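Local coordinates for tripeptidase (Staphylococcus aureus subsp. aureus, PDB 3RZA), which probably cleaves amino acids from small peptides as a metal-dependent peptidase of the M20 family, with zinc and calcium ions bound close together, at residues 345-348 / 349-352; 323-326 / 327-331; 280-283 / 284-288; 113-116 / 117-121. One frame throughout, in Å; residues are numbered along the deposited sequence.

Interaction 1: residues 345-348 / 349-352; sequences GSII and NTFG
T350 turns back on I347 with its hydroxyl. OG1 of T350 donates to I347 O at 2.7 Å, lying in the plane of that carbonyl, and T350 N adds a weak second bond to the same oxygen. The first torsion (chi1 80°) makes this possible, since it tucks OG1 between the backbone N and the carbonyl carbon. G345 O is also used twice: N349 N meets it at 3.1 Å, almost straight, while N349 ND2 makes a weak, bent bond to it at 2.9 Å. That amide nitrogen has its stronger partner elsewhere, in S355 O. Along the backbone, the span of the bonds drops from four residues to three: F351 N donates to I348 O at 2.9 Å, and G352 N closes on N349 O.

The apolar part belongs to F351. CZ of F351 touches I347 CG2 at 3.9 Å and CE2 of F351 meets I348 CD1 at 4.0 Å. A polar atom, I347 O, lies over the centre of one face of the same ring.

Around this turn, I347 packs on A169 and K170 of helix 167-171, N349 and S346 lie on F311 of strand 299-312, and the chain leads on to strand 355-359.

Interaction 2: residues 323-326 / 327-331; sequences AQES and ARNLG
The guanidinium of R328 lies over the backbone one turn back. Its covered face has Q324 O beneath the centre, 3.9 Å from the plane, with E325 N offset toward the rim on that same side. In its plane, at the edge, a water accepts from R328 NH1 at 3.0 Å and gives a weak bond to Q324 OE1, whose stronger partner is K321 NZ. A bend at chi3 (-64°) folds the arginine back onto this turn. E325 OE1 stays 5.7 Å from R328 NH2, so the opposite charges do not touch. The N329 amide stands nearly perpendicular to the E325 carboxylate, its ND2 4.1 Å from E325 CG and bonded to E386 OE2.

Here helix 318-329 ends in a Schellman motif: L332 N reaches A327 O, and G331, with positive phi, puts its N 3.0 Å from R328 O.

A323 O takes two donors from the same face of its plane, S326 OG at 2.8 Å and A327 N at 3.1 Å. The serine hydroxyl also bonds Q383 NE2, tying this side of the helix to helix 374-393, where S326 packs on I387 and I390 and L330 lies on Q383.

Interaction 3: residues 280-283 / 284-288; sequences TQVK and HMTDV
V282 O is gripped twice by T286. The threonine hydroxyl OG1 reaches V282 O at 2.7 Å and T286 N reaches it at 3.0 Å, the two donors approaching from opposite faces of the carbonyl plane. With chi1 at -57°, OG1 swings to the side of its own backbone N, the position from which it can share the oxygen with that N-H. The threonine hydroxyl is thus satisfied within the helix, on a side that otherwise faces apolar neighbours.

On the exposed side, K283 and D287 form a salt bridge across one turn. NZ of K283 meets D287 OD2 at 2.8 Å on the syn lone pair, with D287 OD1 lying farther off at 3.6 Å. The lysine runs extended until its last torsion, which curls the ammonium around to the carboxylate; D287 N meanwhile bonds K283 O at 2.8 Å, so side chain and backbone link the same pair of residues.

A third strip joins Q281 to the selenomethionine M285. The Q281 chain bends at chi2, bringing NE2 to 3.4 Å from M285 SE and also against M285 CG; the hydrogen bond of that amide goes to K236 O. H284 serves the same neighbouring loop, its NE2 being bonded to K236 N.

V282, M285 and T286 rest on strands 194-209, 263-272 and 299-312, while K283 and D287 lie outward: an amphipathic helix laid on a beta sheet, consistent with the smaller alpha/beta domain that M20 peptidases carry beside the catalytic one.

Interaction 4: residues 113-116 / 117-121; sequences KDDG and YIYSD
The hydroxyl of Y119 donates a hydrogen bond to D115. OH of Y119 lies 2.5 Å from D115 OD2, a short bond made to the syn lone pair with ring and carboxylate only 26° from coplanar, so the acid meets the tyrosine at its edge. The other oxygen is engaged as well: Y117 N donates to D115 OD1 at 3.2 Å, arriving from above the carboxylate plane. The aspartate can do both because chi1 of 70° sets CG between its backbone N and carbonyl carbon, swinging the acid back over the turn.

Backbone bonds close the loop. K113 N donates to Y117 O at 3.1 Å, nearly straight, and G116 N returns to K113 O at 3.2 Å across a type I turn. G116, the fourth residue of the turn, has positive phi, which gives the type I turn plus G1 bulge of a hairpin that joins strands 111-112 and 117-119.

Packing surrounds these bonds. CG of K113 rests on Y119 CD1 at 3.6 Å, the two side chains crossing at about a right angle. The ring of Y117 has G116 O over one face and D115 OD1 at its edge, while CD2 of Y117 comes within 3.3 Å of D115 O. Outside the hairpin, R371 makes a cation-pi contact with Y117 and a weak hydrogen bond with Y119 OH.

With a phenol and a backbone N-H both donating to it, the D115 carboxylate is probably stabilised as the anion, and it links the turn to both strand residues, to the N-H of Y117 and the hydroxyl of Y119.

All four contacts are local, strung along one chain in the order 4, 3, 2, 1, and none touches another. Interaction 1 lies near the metal site without touching it: G345 is about 11 Å from the zinc held by H98, D129 and D186, measured from its side-chain position, and the side chain of S346 is about 12 Å from a calcium ion. Interaction 2 ends a surface helix, its centre 24 Å from that of interaction 1. Interaction 3 sits in the elongated part of the molecule, and its centre is 46 Å from the centre of interaction 4, across the middle of the chain. Interaction 4, the hairpin, is 35 Å from interaction 1 between centres and likewise on the opposite side.

Interaction 1: residues 345-348 / 349-352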
loop_
_atom_site.group_PDB
_atom_site.type_symbol
_atom_site.label_atom_id
_atom_site.label_comp_id
_atom_site.label_asym_id
_atom_site.label_seq_id
_atom_site.Cartn_x
_atom_site.Cartn_y
_atom_site.Cartn_z
ATOM N N GLY A 345 0.162 11.627 -31.813
ATOM C CA GLY A 345 -0.893 11.591 -32.811
ATOM C C GLY A 345 -2.307 11.693 -32.290
ATOM O O GLY A 345 -3.153 12.235 -32.976
ATOM N N SER A 346 -2.551 11.180 -31.076
ATOM C CA SER A 346 -3.852 11.317 -30.399
ATOM C C SER A 346 -4.183 12.777 -30.105
ATOM O O SER A 346 -5.345 13.164 -30.174
ATOM C CB SER A 346 -3.889 10.531 -29.076
ATOM O OG SER A 346 -3.540 9.152 -29.225
ATOM N N ILE A 347 -3.159 13.576 -29.770
ATOM C CA ILE A 347 -3.341 14.995 -29.517
ATOM C C ILE A 347 -3.418 15.787 -30.811
ATOM O O ILE A 347 -4.275 16.677 -30.938
ATOM C CB ILE A 347 -2.230 15.568 -28.619
ATOM C CG1 ILE A 347 -2.163 14.824 -27.276
ATOM C CG2 ILE A 347 -2.458 17.068 -28.373
ATOM C CD1 ILE A 347 -3.534 14.700 -26.506
ATOM N N ILE A 348 -2.558 15.462 -31.771
ATOM C CA ILE A 348 -2.443 16.252 -33.004
ATOM C C ILE A 348 -3.720 16.146 -33.839
ATOM O O ILE A 348 -4.164 17.145 -34.399
ATOM C CB ILE A 348 -1.203 15.827 -33.875
ATOM C CG1 ILE A 348 0.122 16.037 -33.101
ATOM C CG2 ILE A 348 -1.206 16.565 -35.264
ATOM C CD1 ILE A 348 0.852 17.276 -33.420
ATOM N N ASN A 349 -4.318 14.946 -33.884
ATOM C CA ASN A 349 -5.672 14.766 -34.454
ATOM C C ASN A 349 -6.721 15.757 -33.929
ATOM O O ASN A 349 -7.545 16.213 -34.711
ATOM C CB ASN A 349 -6.196 13.307 -34.283
ATOM C CG ASN A 349 -5.742 12.367 -35.421
ATOM O OD1 ASN A 349 -6.058 12.596 -36.581
ATOM N ND2 ASN A 349 -4.999 11.307 -35.074
ATOM N N THR A 350 -6.658 16.129 -32.639
ATOM C CA THR A 350 -7.593 17.150 -32.068
ATOM C C THR A 350 -7.414 18.581 -32.627
ATOM O O THR A 350 -8.312 19.404 -32.494
ATOM C CB THR A 350 -7.562 17.235 -30.502
ATOM O OG1 THR A 350 -6.428 18.002 -30.063
ATOM C CG2 THR A 350 -7.561 15.837 -29.854
ATOM N N PHE A 351 -6.269 18.856 -33.253
ATOM C CA PHE A 351 -6.059 20.093 -34.031
ATOM C C PHE A 351 -6.693 20.052 -35.441
ATOM O O PHE A 351 -6.586 21.025 -36.170
ATOM C CB PHE A 351 -4.543 20.423 -34.192
ATOM C CG PHE A 351 -3.729 20.372 -32.908
ATOM C CD1 PHE A 351 -4.290 20.649 -31.647
ATOM C CD2 PHE A 351 -2.358 20.099 -32.978
ATOM C CE1 PHE A 351 -3.490 20.605 -30.478
ATOM C CE2 PHE A 351 -1.554 20.054 -31.815
ATOM C CZ PHE A 351 -2.122 20.301 -30.571
ATOM N N GLY A 352 -7.306 18.935 -35.842
ATOM C CA GLY A 352 -7.906 18.799 -37.179
ATOM C C GLY A 352 -6.954 18.390 -38.296
ATOM O O GLY A 352 -7.311 18.507 -39.453
#

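Interaction 2: residues 323-326 / 327-331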
loop_
_atom_site.group_PDB
_atom_site.type_symbol
_atom_site.label_atom_id
_atom_site.label_comp_id
_atom_site.label_asym_id
_atom_site.label_seq_id
_atom_site.Cartn_x
_atom_site.Cartn_y
_atom_site.Cartn_z
ATOM N N ALA A 323 0.281 5.719 -46.573
ATOM C CA ALA A 323 1.052 4.834 -45.650
ATOM C C ALA A 323 1.062 3.377 -46.126
ATOM O O ALA A 323 2.114 2.692 -46.096
ATOM C CB ALA A 323 0.494 4.917 -44.213
ATOM N N GLN A 324 -0.108 2.901 -46.554
ATOM C CA GLN A 324 -0.224 1.557 -47.079
ATOM C C GLN A 324 0.541 1.390 -48.409
ATOM O O GLN A 324 1.215 0.383 -48.602
ATOM C CB GLN A 324 -1.696 1.152 -47.254
ATOM C CG GLN A 324 -2.457 0.942 -45.961
ATOM C CD GLN A 324 -3.866 0.518 -46.253
ATOM O OE1 GLN A 324 -4.658 1.315 -46.742
ATOM N NE2 GLN A 324 -4.171 -0.763 -46.042
ATOM N N GLU A 325 0.444 2.379 -49.304
ATOM C CA GLU A 325 1.198 2.355 -50.594
ATOM C C GLU A 325 2.717 2.279 -50.366
ATOM O O GLU A 325 3.398 1.430 -50.977
ATOM C CB GLU A 325 0.862 3.579 -51.458
ATOM C CG GLU A 325 1.498 3.565 -52.894
ATOM C CD GLU A 325 1.207 4.839 -53.716
ATOM O OE1 GLU A 325 0.303 5.616 -53.350
ATOM O OE2 GLU A 325 1.909 5.059 -54.727
ATOM N N SER A 326 3.226 3.136 -49.474
ATOM C CA SER A 326 4.671 3.141 -49.090
ATOM C C SER A 326 5.120 1.769 -48.546
ATOM O O SER A 326 6.179 1.260 -48.922
ATOM C CB SER A 326 4.979 4.258 -48.089
ATOM O OG SER A 326 4.472 4.006 -46.758
ATOM N N ALA A 327 4.266 1.154 -47.738
ATOM C CA ALA A 327 4.504 -0.179 -47.214
ATOM C C ALA A 327 4.533 -1.259 -48.335
ATOM O O ALA A 327 5.472 -2.058 -48.395
ATOM C CB ALA A 327 3.446 -0.535 -46.075
ATOM N N ARG A 328 3.543 -1.246 -49.225
ATOM C CA ARG A 328 3.522 -2.173 -50.381
ATOM C C ARG A 328 4.702 -2.003 -51.325
ATOM O O ARG A 328 5.301 -3.009 -51.764
ATOM C CB ARG A 328 2.234 -2.048 -51.187
ATOM C CG ARG A 328 1.022 -2.667 -50.523
ATOM C CD ARG A 328 -0.122 -2.813 -51.501
ATOM N NE ARG A 328 -0.573 -1.498 -51.967
ATOM C CZ ARG A 328 -1.490 -0.707 -51.373
ATOM N NH1 ARG A 328 -2.161 -1.073 -50.250
ATOM N NH2 ARG A 328 -1.753 0.476 -51.927
ATOM N N ASN A 329 5.069 -0.756 -51.607
ATOM C CA ASN A 329 6.272 -0.469 -52.425
ATOM C C ASN A 329 7.580 -1.062 -51.854
ATOM O O ASN A 329 8.420 -1.514 -52.613
ATOM C CB ASN A 329 6.465 1.033 -52.641
ATOM C CG ASN A 329 5.407 1.654 -53.545
ATOM O OD1 ASN A 329 4.526 0.979 -54.057
ATOM N ND2 ASN A 329 5.490 2.968 -53.714
ATOM N N LEU A 330 7.699 -1.095 -50.531
ATOM C CA LEU A 330 8.827 -1.742 -49.845
ATOM C C LEU A 330 8.612 -3.223 -49.484
ATOM O O LEU A 330 9.411 -3.795 -48.742
ATOM C CB LEU A 330 9.154 -0.947 -48.574
ATOM C CG LEU A 330 9.681 0.463 -48.817
ATOM C CD1 LEU A 330 9.777 1.125 -47.475
ATOM C CD2 LEU A 330 11.046 0.433 -49.499
ATOM N N GLY A 331 7.552 -3.840 -49.996
ATOM C CA GLY A 331 7.320 -5.267 -49.794
ATOM C C GLY A 331 6.888 -5.678 -48.392
ATOM O O GLY A 331 7.167 -6.798 -47.957
HETATM O O HOH W 1 -4.330 0.895 -49.459
#

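Interaction 3: residues 280-283 / 284-288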
loop_
_atom_site.group_PDB
_atom_site.type_symbol
_atom_site.label_atom_id
_atom_site.label_comp_id
_atom_site.label_asym_id
_atom_site.label_seq_id
_atom_site.Cartn_x
_atom_site.Cartn_y
_atom_site.Cartn_z
ATOM N N THR A 280 -19.771 5.626 -20.421
ATOM C CA THR A 280 -20.645 4.632 -19.762
ATOM C C THR A 280 -19.898 3.801 -18.750
ATOM O O THR A 280 -20.368 3.645 -17.655
ATOM C CB THR A 280 -21.298 3.674 -20.763
ATOM O OG1 THR A 280 -22.015 4.428 -21.726
ATOM C CG2 THR A 280 -22.261 2.719 -20.074
ATOM N N GLN A 281 -18.713 3.322 -19.129
ATOM C CA GLN A 281 -17.846 2.530 -18.248
ATOM C C GLN A 281 -17.400 3.321 -17.018
ATOM O O GLN A 281 -17.458 2.805 -15.876
ATOM C CB GLN A 281 -16.596 2.032 -19.038
ATOM C CG GLN A 281 -15.551 1.196 -18.232
ATOM C CD GLN A 281 -16.162 -0.009 -17.535
ATOM O OE1 GLN A 281 -17.125 -0.591 -18.039
ATOM N NE2 GLN A 281 -15.619 -0.374 -16.351
ATOM N N VAL A 282 -16.935 4.552 -17.244
ATOM C CA VAL A 282 -16.463 5.405 -16.138
ATOM C C VAL A 282 -17.623 5.841 -15.214
ATOM O O VAL A 282 -17.462 5.891 -13.986
ATOM C CB VAL A 282 -15.656 6.618 -16.671
ATOM C CG1 VAL A 282 -15.394 7.635 -15.563
ATOM C CG2 VAL A 282 -14.340 6.119 -17.280
ATOM N N LYS A 283 -18.796 6.093 -15.792
ATOM C CA LYS A 283 -19.993 6.343 -14.982
ATOM C C LYS A 283 -20.344 5.102 -14.167
ATOM O O LYS A 283 -20.649 5.208 -12.969
ATOM C CB LYS A 283 -21.193 6.752 -15.853
ATOM C CG LYS A 283 -22.420 7.271 -15.046
ATOM C CD LYS A 283 -23.712 7.235 -15.890
ATOM C CE LYS A 283 -24.944 7.845 -15.176
ATOM N NZ LYS A 283 -24.845 7.923 -13.710
ATOM N N HIS A 284 -20.329 3.941 -14.825
ATOM C CA HIS A 284 -20.571 2.651 -14.152
ATOM C C HIS A 284 -19.658 2.416 -12.932
ATOM O O HIS A 284 -20.155 2.055 -11.859
ATOM C CB HIS A 284 -20.447 1.492 -15.155
ATOM C CG HIS A 284 -20.377 0.148 -14.520
ATOM N ND1 HIS A 284 -21.446 -0.413 -13.868
ATOM C CD2 HIS A 284 -19.371 -0.759 -14.450
ATOM C CE1 HIS A 284 -21.110 -1.609 -13.415
ATOM N NE2 HIS A 284 -19.857 -1.845 -13.754
HETATM N N MSE A 285 -18.352 2.664 -13.108
HETATM C CA MSE A 285 -17.344 2.480 -12.037
HETATM C C MSE A 285 -17.576 3.490 -10.891
HETATM O O MSE A 285 -17.641 3.117 -9.729
HETATM C CB MSE A 285 -15.929 2.649 -12.593
HETATM C CG MSE A 285 -15.507 1.575 -13.587
HETATM SE SE MSE A 285 -13.916 2.055 -14.617
HETATM C CE MSE A 285 -12.637 1.511 -13.304
ATOM N N THR A 286 -17.739 4.755 -11.250
ATOM C CA THR A 286 -18.137 5.820 -10.310
ATOM C C THR A 286 -19.389 5.455 -9.506
ATOM O O THR A 286 -19.353 5.430 -8.257
ATOM C CB THR A 286 -18.394 7.129 -11.081
ATOM O OG1 THR A 286 -17.215 7.467 -11.815
ATOM C CG2 THR A 286 -18.818 8.290 -10.136
ATOM N N ASP A 287 -20.460 5.112 -10.204
ATOM C CA ASP A 287 -21.728 4.741 -9.532
ATOM C C ASP A 287 -21.602 3.540 -8.603
ATOM O O ASP A 287 -22.162 3.567 -7.502
ATOM C CB ASP A 287 -22.858 4.479 -10.545
ATOM C CG ASP A 287 -23.339 5.756 -11.260
ATOM O OD1 ASP A 287 -23.070 6.876 -10.784
ATOM O OD2 ASP A 287 -24.000 5.631 -12.306
ATOM N N VAL A 288 -20.840 2.522 -9.018
ATOM C CA VAL A 288 -20.653 1.328 -8.188
ATOM C C VAL A 288 -19.846 1.629 -6.909
ATOM O O VAL A 288 -20.237 1.196 -5.823
ATOM C CB VAL A 288 -20.054 0.136 -8.996
ATOM C CG1 VAL A 288 -19.620 -0.962 -8.077
ATOM C CG2 VAL A 288 -21.120 -0.401 -9.982
#

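Interaction 4: residues 113-116 / 117-121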
loop_
_atom_site.group_PDB
_atom_site.type_symbol
_atom_site.label_atom_id
_atom_site.label_comp_id
_atom_site.label_asym_id
_atom_site.label_seq_id
_atom_site.Cartn_x
_atom_site.Cartn_y
_atom_site.Cartn_z
ATOM N N LYS A 113 24.728 -6.449 -32.085
ATOM C CA LYS A 113 25.020 -7.879 -32.012
ATOM C C LYS A 113 24.865 -8.540 -33.387
ATOM O O LYS A 113 24.142 -8.036 -34.247
ATOM C CB LYS A 113 24.093 -8.559 -30.993
ATOM C CG LYS A 113 24.355 -8.194 -29.530
ATOM C CD LYS A 113 25.631 -8.841 -28.959
ATOM C CE LYS A 113 25.446 -10.317 -28.550
ATOM N NZ LYS A 113 24.807 -10.485 -27.189
ATOM N N ASP A 114 25.525 -9.688 -33.562
ATOM C CA ASP A 114 25.552 -10.442 -34.846
ATOM C C ASP A 114 24.215 -11.029 -35.265
ATOM O O ASP A 114 24.036 -11.387 -36.444
ATOM C CB ASP A 114 26.564 -11.604 -34.773
ATOM C CG ASP A 114 28.002 -11.128 -34.624
ATOM O OD1 ASP A 114 28.412 -10.189 -35.339
ATOM O OD2 ASP A 114 28.727 -11.695 -33.783
ATOM N N ASP A 115 23.292 -11.154 -34.306
ATOM C CA ASP A 115 21.890 -11.550 -34.584
ATOM C C ASP A 115 20.990 -10.495 -35.282
ATOM O O ASP A 115 19.797 -10.746 -35.463
ATOM C CB ASP A 115 21.213 -12.024 -33.274
ATOM C CG ASP A 115 20.962 -10.882 -32.266
ATOM O OD1 ASP A 115 21.439 -9.754 -32.463
ATOM O OD2 ASP A 115 20.247 -11.118 -31.290
ATOM N N GLY A 116 21.533 -9.308 -35.582
ATOM C CA GLY A 116 20.795 -8.249 -36.313
ATOM C C GLY A 116 19.926 -7.352 -35.427
ATOM O O GLY A 116 19.009 -6.701 -35.928
ATOM N N TYR A 117 20.227 -7.315 -34.116
ATOM C CA TYR A 117 19.531 -6.468 -33.145
ATOM C C TYR A 117 20.523 -5.527 -32.423
ATOM O O TYR A 117 21.680 -5.905 -32.189
ATOM C CB TYR A 117 18.829 -7.350 -32.131
ATOM C CG TYR A 117 17.641 -8.077 -32.689
ATOM C CD1 TYR A 117 16.381 -7.480 -32.704
ATOM C CD2 TYR A 117 17.769 -9.367 -33.206
ATOM C CE1 TYR A 117 15.274 -8.154 -33.217
ATOM C CE2 TYR A 117 16.677 -10.048 -33.726
ATOM C CZ TYR A 117 15.430 -9.429 -33.730
ATOM O OH TYR A 117 14.353 -10.091 -34.234
ATOM N N ILE A 118 20.046 -4.315 -32.092
ATOM C CA ILE A 118 20.722 -3.385 -31.195
ATOM C C ILE A 118 20.074 -3.543 -29.823
ATOM O O ILE A 118 18.853 -3.507 -29.718
ATOM C CB ILE A 118 20.603 -1.899 -31.662
ATOM C CG1 ILE A 118 21.022 -1.727 -33.140
ATOM C CG2 ILE A 118 21.473 -0.960 -30.756
ATOM C CD1 ILE A 118 20.050 -0.867 -33.960
ATOM N N TYR A 119 20.891 -3.768 -28.794
ATOM C CA TYR A 119 20.439 -3.876 -27.401
ATOM C C TYR A 119 21.074 -2.780 -26.567
ATOM O O TYR A 119 22.079 -2.184 -26.961
ATOM C CB TYR A 119 20.865 -5.231 -26.797
ATOM C CG TYR A 119 20.361 -6.452 -27.539
ATOM C CD1 TYR A 119 21.073 -6.981 -28.614
ATOM C CD2 TYR A 119 19.184 -7.086 -27.153
ATOM C CE1 TYR A 119 20.630 -8.111 -29.287
ATOM C CE2 TYR A 119 18.712 -8.210 -27.830
ATOM C CZ TYR A 119 19.435 -8.715 -28.898
ATOM O OH TYR A 119 18.975 -9.821 -29.556
ATOM N N SER A 120 20.533 -2.586 -25.363
ATOM C CA SER A 120 21.261 -1.919 -24.264
ATOM C C SER A 120 22.266 -2.904 -23.646
ATOM O O SER A 120 22.350 -4.062 -24.062
ATOM C CB SER A 120 20.266 -1.424 -23.197
ATOM O OG SER A 120 19.759 -2.503 -22.418
ATOM N N ASP A 121 22.999 -2.466 -22.628
ATOM C CA ASP A 121 23.791 -3.420 -21.817
ATOM C C ASP A 121 22.951 -4.149 -20.729
ATOM O O ASP A 121 23.514 -4.859 -19.933
ATOM C CB ASP A 121 25.091 -2.773 -21.248
ATOM C CG ASP A 121 24.842 -1.772 -20.105
ATOM O OD1 ASP A 121 23.691 -1.509 -19.707
ATOM O OD2 ASP A 121 25.840 -1.232 -19.607
#